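Benzoate 1,2-dioxygenase beta subunit (Burkholderia mallei ATCC 23344, PDB 3E99) probably serves as the NTF2-like structural subunit of the multicomponent oxygenase that dihydroxylates benzoate to a cis-diol, and assembles as a trimer. Local coordinates at residues 106-111 against 129-134; 15-20 against 31-36; 5-10 against 95-100. All coordinates share one frame; numbering follows the deposited sequence.

Contact 1. Residues 106-111 against 129-134; sequences VHTVRF and MSRYAI
Phe111 turns the CZ end of its ring toward the face of Tyr132 in a T-shaped pair, on the apolar side of the beta hairpin formed by strands 106-119 and 122-135 of the NTF2-like sheet. The two ring planes stand 73° apart, and Phe111 CZ comes within 3.6 Å of Tyr132 CE1. Phe111 CG is set between the backbone N and the carbonyl carbon (chi1 60°). The ring beyond it takes the methylene of Ser130 over one face, a CH-pi contact in which Ser130 CB lies 4.0 Å from the Phe111 centroid. Val109 CG2 continues the row at 4.1 Å from Tyr132 CB. Helix 7-22 packs on this side, with Leu14 on both rings, Ile10 on Val109 and Phe13 on Ile134, while Tyr132 OH bonds to Glu17 and Lys146.

Six backbone bonds tie the arms together, two in each of the hydrogen-bonded pairs His107-Ile134, Val109-Tyr132 and Phe111-Ser130. In between, CA-H...O contacts help to close the antiparallel ladder, such as Thr108 CA to Tyr132 O at 3.2 Å.

The other face is more polar, with Thr108, Ala133, Arg110 and Arg131. Arg110 NH1 and Arg131 NH2 approach to 3.7 Å with their guanidinium planes nearly perpendicular; the salt bridge from Arg131 NE to Glu100 on strand 89-103 probably eases the like charges. Selenomethionine Met129 lays its CE over a face of each guanidinium, 3.8 Å above the Arg110 plane, over its centre, and 3.7 Å above the Arg131 plane, offset toward the rim.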
loop_
_atom_site.group_PDB
_atom_site.type_symbol
_atom_site.label_atom_id
_atom_site.label_comp_id
_atom_site.label_asym_id
_atom_site.label_seq_id
_atom_site.Cartn_x
_atom_site.Cartn_y
_atom_site.Cartn_z
ATOM N N VAL A 106 10.486 -4.557 -23.625
ATOM C CA VAL A 106 9.113 -4.663 -23.151
ATOM C C VAL A 106 9.051 -5.527 -21.890
ATOM O O VAL A 106 9.343 -6.737 -21.905
ATOM C CB VAL A 106 8.137 -5.200 -24.180
ATOM C CG1 VAL A 106 6.735 -5.136 -23.607
ATOM C CG2 VAL A 106 8.202 -4.399 -25.541
ATOM N N HIS A 107 8.607 -4.886 -20.817
ATOM C CA HIS A 107 8.610 -5.464 -19.486
ATOM C C HIS A 107 7.182 -5.664 -19.029
ATOM O O HIS A 107 6.362 -4.761 -19.169
ATOM C CB HIS A 107 9.360 -4.542 -18.536
ATOM C CG HIS A 107 10.842 -4.566 -18.734
ATOM N ND1 HIS A 107 11.673 -5.355 -17.979
ATOM C CD2 HIS A 107 11.636 -3.917 -19.621
ATOM C CE1 HIS A 107 12.918 -5.200 -18.392
ATOM N NE2 HIS A 107 12.926 -4.333 -19.388
ATOM N N THR A 108 6.872 -6.863 -18.539
ATOM C CA THR A 108 5.538 -7.194 -18.090
ATOM C C THR A 108 5.558 -7.419 -16.580
ATOM O O THR A 108 6.382 -8.191 -16.072
ATOM C CB THR A 108 5.000 -8.441 -18.832
ATOM O OG1 THR A 108 4.985 -8.207 -20.254
ATOM C CG2 THR A 108 3.565 -8.791 -18.388
ATOM N N VAL A 109 4.641 -6.744 -15.863
ATOM C CA VAL A 109 4.554 -6.809 -14.408
ATOM C C VAL A 109 3.090 -6.984 -13.998
ATOM O O VAL A 109 2.175 -6.633 -14.767
ATOM C CB VAL A 109 5.092 -5.515 -13.761
ATOM C CG1 VAL A 109 6.612 -5.345 -14.097
ATOM C CG2 VAL A 109 4.304 -4.321 -14.267
ATOM N N ARG A 110 2.869 -7.507 -12.805
ATOM C CA ARG A 110 1.535 -7.509 -12.199
ATOM C C ARG A 110 1.597 -6.827 -10.866
ATOM O O ARG A 110 2.673 -6.742 -10.232
ATOM C CB ARG A 110 1.007 -8.916 -12.017
ATOM C CG ARG A 110 1.724 -9.736 -10.994
ATOM C CD ARG A 110 1.102 -11.050 -10.800
ATOM N NE ARG A 110 -0.162 -11.005 -10.088
ATOM C CZ ARG A 110 -1.094 -11.947 -10.184
ATOM N NH1 ARG A 110 -0.923 -13.012 -10.966
ATOM N NH2 ARG A 110 -2.191 -11.856 -9.458
ATOM N N PHE A 111 0.451 -6.350 -10.395
ATOM C CA PHE A 111 0.437 -5.628 -9.119
ATOM C C PHE A 111 -0.986 -5.553 -8.577
ATOM O O PHE A 111 -1.947 -5.733 -9.333
ATOM C CB PHE A 111 1.113 -4.206 -9.192
ATOM C CG PHE A 111 0.478 -3.248 -10.168
ATOM C CD1 PHE A 111 -0.642 -2.481 -9.822
ATOM C CD2 PHE A 111 0.924 -3.182 -11.458
ATOM C CE1 PHE A 111 -1.222 -1.655 -10.715
ATOM C CE2 PHE A 111 0.322 -2.370 -12.364
ATOM C CZ PHE A 111 -0.753 -1.588 -12.002
HETATM N N MSE A 129 -6.358 -6.242 -9.177
HETATM C CA MSE A 129 -5.050 -6.564 -9.716
HETATM C C MSE A 129 -4.957 -6.001 -11.122
HETATM O O MSE A 129 -5.974 -5.824 -11.819
HETATM C CB MSE A 129 -4.907 -8.083 -9.714
HETATM C CG MSE A 129 -3.778 -8.625 -10.459
HETATM SE SE MSE A 129 -4.308 -8.982 -12.295
HETATM C CE MSE A 129 -2.715 -9.404 -12.622
ATOM N N SER A 130 -3.741 -5.714 -11.543
ATOM C CA SER A 130 -3.494 -5.284 -12.892
ATOM C C SER A 130 -2.243 -5.940 -13.429
ATOM O O SER A 130 -1.354 -6.296 -12.635
ATOM C CB SER A 130 -3.370 -3.743 -12.950
ATOM O OG SER A 130 -4.642 -3.160 -12.810
ATOM N N ARG A 131 -2.231 -6.158 -14.756
ATOM C CA ARG A 131 -1.073 -6.570 -15.516
ATOM C C ARG A 131 -0.758 -5.520 -16.571
ATOM O O ARG A 131 -1.604 -5.112 -17.357
ATOM C CB ARG A 131 -1.289 -7.952 -16.169
ATOM C CG ARG A 131 -0.089 -8.457 -16.909
ATOM C CD ARG A 131 -0.228 -9.919 -17.364
ATOM N NE ARG A 131 -0.169 -10.823 -16.214
ATOM C CZ ARG A 131 -1.221 -11.470 -15.678
ATOM N NH1 ARG A 131 -2.430 -11.359 -16.194
ATOM N NH2 ARG A 131 -1.035 -12.234 -14.616
ATOM N N TYR A 132 0.472 -5.039 -16.559
ATOM C CA TYR A 132 0.944 -4.084 -17.552
ATOM C C TYR A 132 2.086 -4.700 -18.382
ATOM O O TYR A 132 2.963 -5.345 -17.830
ATOM C CB TYR A 132 1.494 -2.839 -16.876
ATOM C CG TYR A 132 0.541 -1.760 -16.423
ATOM C CD1 TYR A 132 -0.740 -2.047 -15.971
ATOM C CD2 TYR A 132 1.019 -0.444 -16.268
ATOM C CE1 TYR A 132 -1.570 -1.027 -15.505
ATOM C CE2 TYR A 132 0.225 0.561 -15.750
ATOM C CZ TYR A 132 -1.067 0.282 -15.394
ATOM O OH TYR A 132 -1.853 1.304 -14.904
ATOM N N ALA A 133 2.068 -4.482 -19.697
ATOM C CA ALA A 133 3.267 -4.591 -20.540
ATOM C C ALA A 133 3.682 -3.182 -20.914
ATOM O O ALA A 133 2.864 -2.413 -21.446
ATOM C CB ALA A 133 2.981 -5.402 -21.802
ATOM N N ILE A 134 4.939 -2.849 -20.647
ATOM C CA ILE A 134 5.434 -1.493 -20.795
ATOM C C ILE A 134 6.691 -1.513 -21.660
ATOM O O ILE A 134 7.636 -2.229 -21.346
ATOM C CB ILE A 134 5.809 -0.873 -19.437
ATOM C CG1 ILE A 134 4.657 -0.938 -18.443
ATOM C CG2 ILE A 134 6.259 0.562 -19.629
ATOM C CD1 ILE A 134 5.106 -0.880 -16.994
#

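Contact 2. Residues 15-20 against 31-36; sequences YRESRL and DCYRAD
Glu17 OE2 accepts a hydrogen bond from Tyr33 OH at 2.9 Å, the phenol coming from well above the carboxylate plane, 64° out of it. The carboxylate and ring planes are perpendicular, and OE2 lies at the edge of the Tyr33 ring, near its plane. Trp29 NE1 of helix 26-30 bonds to the same oxygen, while the other, Glu17 OE1, bonds to Tyr132 OH on strand 122-135. Lys146 NZ bonds to Tyr33 OH and forms a long, weak ion pair with Glu17 OE2, which ties phenol and carboxylate into one polar network. A buried carboxylate with three bonding partners and a lysine close by probably remains charged.

The Glu17 side chain leaves the helix with CG anti to the backbone N (chi1 -176°) and bends at chi2, its aliphatic part lying against the neighbouring cysteine: Glu17 CG is 4.0 Å from Cys32 CB. Cys32 is the apolar half of the contact. Its CB is directed at the helix, and its SG settles 3.7 Å from Leu20 CD1, nearly one turn further along than Glu17. Arg16, modelled in two conformers, is less certain; in one of them its NH1 lies 4.0 Å from Cys32 SG, and Leu20 CD1 sits over the centre of one guanidinium face. Adjacent residues of the chain thus divide the work, Cys32 packing against the helix and Tyr33 supplying the hydroxyl.

In the NTF2-like fold, the contact joins helix 7-22 to the chain leaving helix 26-30: Leu20 also packs on Ala28 and Trp29 of that short helix, and Glu17 and Tyr33 both lie on Ile143 of strand 142-150.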
loop_
_atom_site.group_PDB
_atom_site.type_symbol
_atom_site.label_atom_id
_atom_site.label_comp_id
_atom_site.label_asym_id
_atom_site.label_seq_id
_atom_site.Cartn_x
_atom_site.Cartn_y
_atom_site.Cartn_z
ATOM N N TYR A 15 4.075 4.754 -10.480
ATOM C CA TYR A 15 3.694 5.794 -9.559
ATOM C C TYR A 15 3.365 7.060 -10.348
ATOM O O TYR A 15 2.418 7.732 -10.038
ATOM C CB TYR A 15 4.776 6.073 -8.513
ATOM C CG TYR A 15 5.166 4.846 -7.666
ATOM C CD1 TYR A 15 4.360 3.699 -7.607
ATOM C CD2 TYR A 15 6.347 4.831 -6.978
ATOM C CE1 TYR A 15 4.700 2.605 -6.837
ATOM C CE2 TYR A 15 6.729 3.735 -6.216
ATOM C CZ TYR A 15 5.903 2.619 -6.154
ATOM O OH TYR A 15 6.325 1.557 -5.397
ATOM N N ARG A 16 4.175 7.386 -11.359
ATOM C CA ARG A 16 3.933 8.570 -12.166
ATOM C C ARG A 16 2.615 8.455 -12.926
ATOM O O ARG A 16 1.801 9.371 -12.898
ATOM C CB ARG A 16 5.076 8.790 -13.173
ATOM C CG ARG A 16 4.797 9.939 -14.109
ATOM C CD ARG A 16 6.036 10.534 -14.771
ATOM N NE ARG A 16 5.599 11.755 -15.445
ATOM C CZ ARG A 16 5.213 11.839 -16.709
ATOM N NH1 ARG A 16 5.275 10.788 -17.525
ATOM N NH2 ARG A 16 4.794 13.000 -17.164
ATOM N N GLU A 17 2.422 7.328 -13.619
ATOM C CA GLU A 17 1.202 7.125 -14.397
ATOM C C GLU A 17 -0.053 7.330 -13.560
ATOM O O GLU A 17 -0.951 8.086 -13.933
ATOM C CB GLU A 17 1.222 5.779 -15.101
ATOM C CG GLU A 17 0.030 5.517 -16.019
ATOM C CD GLU A 17 -0.948 4.502 -15.478
ATOM O OE1 GLU A 17 -0.529 3.535 -14.796
ATOM O OE2 GLU A 17 -2.165 4.679 -15.702
ATOM N N SER A 18 -0.088 6.706 -12.399
ATOM C CA SER A 18 -1.233 6.832 -11.492
ATOM C C SER A 18 -1.346 8.238 -10.882
ATOM O O SER A 18 -2.465 8.737 -10.697
ATOM C CB SER A 18 -1.223 5.706 -10.425
ATOM O OG SER A 18 -0.032 5.720 -9.695
ATOM N N ARG A 19 -0.219 8.900 -10.606
ATOM C CA ARG A 19 -0.227 10.290 -10.166
ATOM C C ARG A 19 -0.883 11.214 -11.190
ATOM O O ARG A 19 -1.616 12.161 -10.828
ATOM C CB ARG A 19 1.193 10.811 -9.852
ATOM C CG ARG A 19 1.251 12.308 -9.550
ATOM C CD ARG A 19 2.554 12.700 -8.942
ATOM N NE ARG A 19 3.694 12.167 -9.653
ATOM C CZ ARG A 19 4.183 12.642 -10.791
ATOM N NH1 ARG A 19 3.634 13.673 -11.390
ATOM N NH2 ARG A 19 5.270 12.107 -11.311
ATOM N N LEU A 20 -0.628 10.970 -12.475
ATOM C CA LEU A 20 -1.204 11.843 -13.494
ATOM C C LEU A 20 -2.754 11.780 -13.485
ATOM O O LEU A 20 -3.416 12.793 -13.732
ATOM C CB LEU A 20 -0.600 11.551 -14.873
ATOM C CG LEU A 20 0.909 11.846 -14.915
ATOM C CD1 LEU A 20 1.503 11.384 -16.237
ATOM C CD2 LEU A 20 1.254 13.312 -14.628
ATOM N N ASP A 31 -0.091 10.323 -22.515
ATOM C CA ASP A 31 1.253 10.108 -23.064
ATOM C C ASP A 31 2.044 8.999 -22.395
ATOM O O ASP A 31 3.122 8.677 -22.864
ATOM C CB ASP A 31 2.082 11.391 -23.036
ATOM C CG ASP A 31 1.782 12.300 -24.208
ATOM O OD1 ASP A 31 1.297 11.812 -25.265
ATOM O OD2 ASP A 31 2.042 13.510 -24.049
ATOM N N CYS A 32 1.514 8.398 -21.333
ATOM C CA CYS A 32 2.135 7.201 -20.753
ATOM C C CYS A 32 1.749 5.958 -21.523
ATOM O O CYS A 32 2.270 4.865 -21.204
ATOM C CB CYS A 32 1.698 7.001 -19.283
ATOM S SG CYS A 32 2.179 8.335 -18.201
ATOM N N TYR A 33 0.836 6.115 -22.496
ATOM C CA TYR A 33 0.303 5.013 -23.289
ATOM C C TYR A 33 0.741 5.086 -24.746
ATOM O O TYR A 33 0.673 6.136 -25.371
ATOM C CB TYR A 33 -1.237 4.935 -23.239
ATOM C CG TYR A 33 -1.764 4.534 -21.855
ATOM C CD1 TYR A 33 -1.803 5.446 -20.811
ATOM C CD2 TYR A 33 -2.225 3.243 -21.607
ATOM C CE1 TYR A 33 -2.290 5.085 -19.551
ATOM C CE2 TYR A 33 -2.722 2.873 -20.363
ATOM C CZ TYR A 33 -2.708 3.768 -19.323
ATOM O OH TYR A 33 -3.206 3.377 -18.078
ATOM N N ARG A 34 1.198 3.964 -25.272
ATOM C CA ARG A 34 1.568 3.897 -26.693
ATOM C C ARG A 34 0.303 4.058 -27.541
ATOM O O ARG A 34 -0.783 3.612 -27.161
ATOM C CB ARG A 34 2.308 2.598 -27.012
ATOM C CG ARG A 34 3.468 2.835 -27.954
ATOM C CD ARG A 34 4.486 1.695 -27.982
ATOM N NE ARG A 34 3.908 0.477 -28.531
ATOM C CZ ARG A 34 4.611 -0.625 -28.758
ATOM N NH1 ARG A 34 5.896 -0.668 -28.451
ATOM N NH2 ARG A 34 4.026 -1.692 -29.264
ATOM N N ALA A 35 0.430 4.683 -28.716
ATOM C CA ALA A 35 -0.753 4.897 -29.554
ATOM C C ALA A 35 -1.522 3.584 -29.814
ATOM O O ALA A 35 -2.744 3.585 -29.933
ATOM C CB ALA A 35 -0.365 5.585 -30.863
ATOM N N ASP A 36 -0.804 2.465 -29.855
ATOM C CA ASP A 36 -1.418 1.146 -30.077
ATOM C C ASP A 36 -1.715 0.379 -28.776
ATOM O O ASP A 36 -1.924 -0.831 -28.810
ATOM C CB ASP A 36 -0.527 0.283 -30.975
ATOM C CG ASP A 36 0.778 -0.105 -30.327
ATOM O OD1 ASP A 36 1.221 0.574 -29.373
ATOM O OD2 ASP A 36 1.375 -1.091 -30.798
#

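Contact 3. Residues 5-10 against 95-100; sequences IDLADI and ANVERE
The first turn of helix 7-22 lies against strand 89-103, the two backbones approaching most closely where Leu7 CA and Arg99 CA are 7.0 Å apart. This is the amino-terminal helix of the NTF2-like fold packing on a strand at the margin of the sheet within the chain, and its start is closed by a capping box. Asp6, the N-cap, takes the amide of Asp9 on its carboxylate (Asp9 N to Asp6 OD1, 2.9 Å), and Asp9 OD2 returns the bond to Asp6 N at 3.1 Å.

Across the contact the apolar work falls to Leu7 and Ile10. Leu7 has CG anti to the backbone N (chi1 179°), and one of its two methyls meets both strand residues: Leu7 CD1 is 3.6 Å from Val97 CG1 and 3.8 Å from Arg99 CG. Leu7 and Arg99 run alongside each other in opposing directions, whereas Ile10 meets the Arg99 chain crosswise, near perpendicular, with Ile10 CD1 3.9 Å from Arg99 CD. Arg99 thus gives its methylenes to the helix before bending at chi3.

Val97 packs further on Gln11 and Leu14 of the helix, and Ile10 on Phe136 in the loop after strand 122-135.

A water joins the helix start to the guanidinium: it lies at the guanidinium edge, in its plane, accepting from Arg99 NH1 at 2.8 Å and from Leu7 N at 2.9 Å.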
loop_
_atom_site.group_PDB
_atom_site.type_symbol
_atom_site.label_atom_id
_atom_site.label_comp_id
_atom_site.label_asym_id
_atom_site.label_seq_id
_atom_site.Cartn_x
_atom_site.Cartn_y
_atom_site.Cartn_z
ATOM N N ILE A 5 16.656 -2.135 -16.930
ATOM C CA ILE A 5 15.435 -1.672 -16.329
ATOM C C ILE A 5 15.242 -2.656 -15.206
ATOM O O ILE A 5 15.362 -3.878 -15.405
ATOM C CB ILE A 5 14.251 -1.737 -17.319
ATOM C CG1 ILE A 5 14.434 -0.747 -18.464
ATOM C CG2 ILE A 5 12.889 -1.448 -16.624
ATOM C CD1 ILE A 5 14.410 0.705 -18.027
ATOM N N ASP A 6 15.004 -2.132 -14.013
ATOM C CA ASP A 6 14.717 -2.977 -12.884
ATOM C C ASP A 6 13.343 -2.625 -12.295
ATOM O O ASP A 6 12.617 -1.743 -12.793
ATOM C CB ASP A 6 15.820 -2.862 -11.834
ATOM C CG ASP A 6 15.967 -1.468 -11.259
ATOM O OD1 ASP A 6 15.038 -0.645 -11.338
ATOM O OD2 ASP A 6 17.028 -1.195 -10.669
ATOM N N LEU A 7 13.009 -3.303 -11.204
ATOM C CA LEU A 7 11.710 -3.147 -10.583
ATOM C C LEU A 7 11.491 -1.739 -10.110
ATOM O O LEU A 7 10.386 -1.214 -10.239
ATOM C CB LEU A 7 11.559 -4.132 -9.417
ATOM C CG LEU A 7 10.257 -4.078 -8.663
ATOM C CD1 LEU A 7 9.085 -4.381 -9.611
ATOM C CD2 LEU A 7 10.314 -5.062 -7.463
ATOM N N ALA A 8 12.521 -1.101 -9.572
ATOM C CA ALA A 8 12.399 0.284 -9.147
ATOM C C ALA A 8 12.091 1.229 -10.305
ATOM O O ALA A 8 11.288 2.137 -10.150
ATOM C CB ALA A 8 13.611 0.756 -8.351
ATOM N N ASP A 9 12.711 1.012 -11.464
ATOM C CA ASP A 9 12.388 1.822 -12.636
ATOM C C ASP A 9 10.914 1.649 -13.044
ATOM O O ASP A 9 10.222 2.614 -13.393
ATOM C CB ASP A 9 13.277 1.451 -13.799
ATOM C CG ASP A 9 14.717 1.752 -13.537
ATOM O OD1 ASP A 9 15.016 2.794 -12.899
ATOM O OD2 ASP A 9 15.540 0.918 -13.947
ATOM N N ILE A 10 10.451 0.408 -13.016
ATOM C CA ILE A 10 9.071 0.099 -13.321
ATOM C C ILE A 10 8.115 0.746 -12.320
ATOM O O ILE A 10 7.110 1.315 -12.707
ATOM C CB ILE A 10 8.829 -1.426 -13.426
ATOM C CG1 ILE A 10 9.660 -2.054 -14.568
ATOM C CG2 ILE A 10 7.314 -1.731 -13.650
ATOM C CD1 ILE A 10 9.770 -3.574 -14.545
ATOM N N ALA A 95 0.631 -1.725 -5.062
ATOM C CA ALA A 95 1.229 -2.639 -4.070
ATOM C C ALA A 95 1.620 -3.965 -4.725
ATOM O O ALA A 95 1.071 -4.388 -5.743
ATOM C CB ALA A 95 0.210 -2.926 -2.937
ATOM N N ASN A 96 2.567 -4.628 -4.111
ATOM C CA ASN A 96 2.865 -6.026 -4.399
ATOM C C ASN A 96 3.248 -6.214 -5.863
ATOM O O ASN A 96 2.797 -7.134 -6.554
ATOM C CB ASN A 96 1.678 -6.938 -4.014
ATOM C CG ASN A 96 1.408 -7.021 -2.505
ATOM O OD1 ASN A 96 1.555 -6.061 -1.753
ATOM N ND2 ASN A 96 0.931 -8.189 -2.073
ATOM N N VAL A 97 4.104 -5.328 -6.323
ATOM C CA VAL A 97 4.527 -5.339 -7.722
ATOM C C VAL A 97 5.518 -6.493 -7.976
ATOM O O VAL A 97 6.521 -6.596 -7.314
ATOM C CB VAL A 97 5.173 -4.033 -8.158
ATOM C CG1 VAL A 97 5.520 -4.134 -9.678
ATOM C CG2 VAL A 97 4.237 -2.810 -7.867
ATOM N N GLU A 98 5.187 -7.336 -8.946
ATOM C CA GLU A 98 6.012 -8.446 -9.366
ATOM C C GLU A 98 6.292 -8.389 -10.836
ATOM O O GLU A 98 5.372 -8.271 -11.636
ATOM C CB GLU A 98 5.305 -9.745 -9.103
ATOM C CG GLU A 98 5.098 -10.014 -7.594
ATOM C CD GLU A 98 4.383 -11.301 -7.411
ATOM O OE1 GLU A 98 5.033 -12.364 -7.516
ATOM O OE2 GLU A 98 3.169 -11.260 -7.261
ATOM N N ARG A 99 7.559 -8.529 -11.194
ATOM C CA ARG A 99 7.944 -8.636 -12.594
ATOM C C ARG A 99 7.643 -10.040 -13.084
ATOM O O ARG A 99 7.979 -10.999 -12.418
ATOM C CB ARG A 99 9.435 -8.342 -12.741
ATOM C CG ARG A 99 9.782 -6.883 -12.408
ATOM C CD ARG A 99 11.282 -6.633 -12.580
ATOM N NE ARG A 99 11.738 -6.975 -13.933
ATOM C CZ ARG A 99 13.014 -7.060 -14.274
ATOM N NH1 ARG A 99 13.959 -6.823 -13.365
ATOM N NH2 ARG A 99 13.351 -7.405 -15.525
ATOM N N GLU A 100 7.019 -10.154 -14.253
ATOM C CA GLU A 100 6.659 -11.454 -14.799
ATOM C C GLU A 100 7.545 -11.883 -15.965
ATOM O O GLU A 100 7.933 -13.050 -16.042
ATOM C CB GLU A 100 5.217 -11.415 -15.238
ATOM C CG GLU A 100 4.276 -11.378 -14.076
ATOM C CD GLU A 100 2.843 -11.501 -14.513
ATOM O OE1 GLU A 100 2.498 -10.958 -15.576
ATOM O OE2 GLU A 100 2.080 -12.145 -13.792
HETATM O O HOH W 1 14.291 -5.881 -10.786
#

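In the fold
Helix 7-22 carries one side of contacts 2 and 3, and packs over the face of contact 1 that holds Phe111 and Tyr132. Contacts 2 and 3 have centres about 16 Å apart and do not touch, but contact 1 links to both. Its centre is about 8 Å from that of contact 3, with strands 106-119 and 89-103 adjacent in one sheet and Arg131 NE 2.7 Å from Glu100 OE1. Toward contact 2, about 13 Å between centres, Tyr132 OH reaches Glu17 OE1 at 2.6 Å. In related dioxygenases the catalytic metals sit in the alpha subunit, consistent with a structural role here; Arg19-Glu98 salt bridges join contacts 2 and 3 to neighbouring subunits.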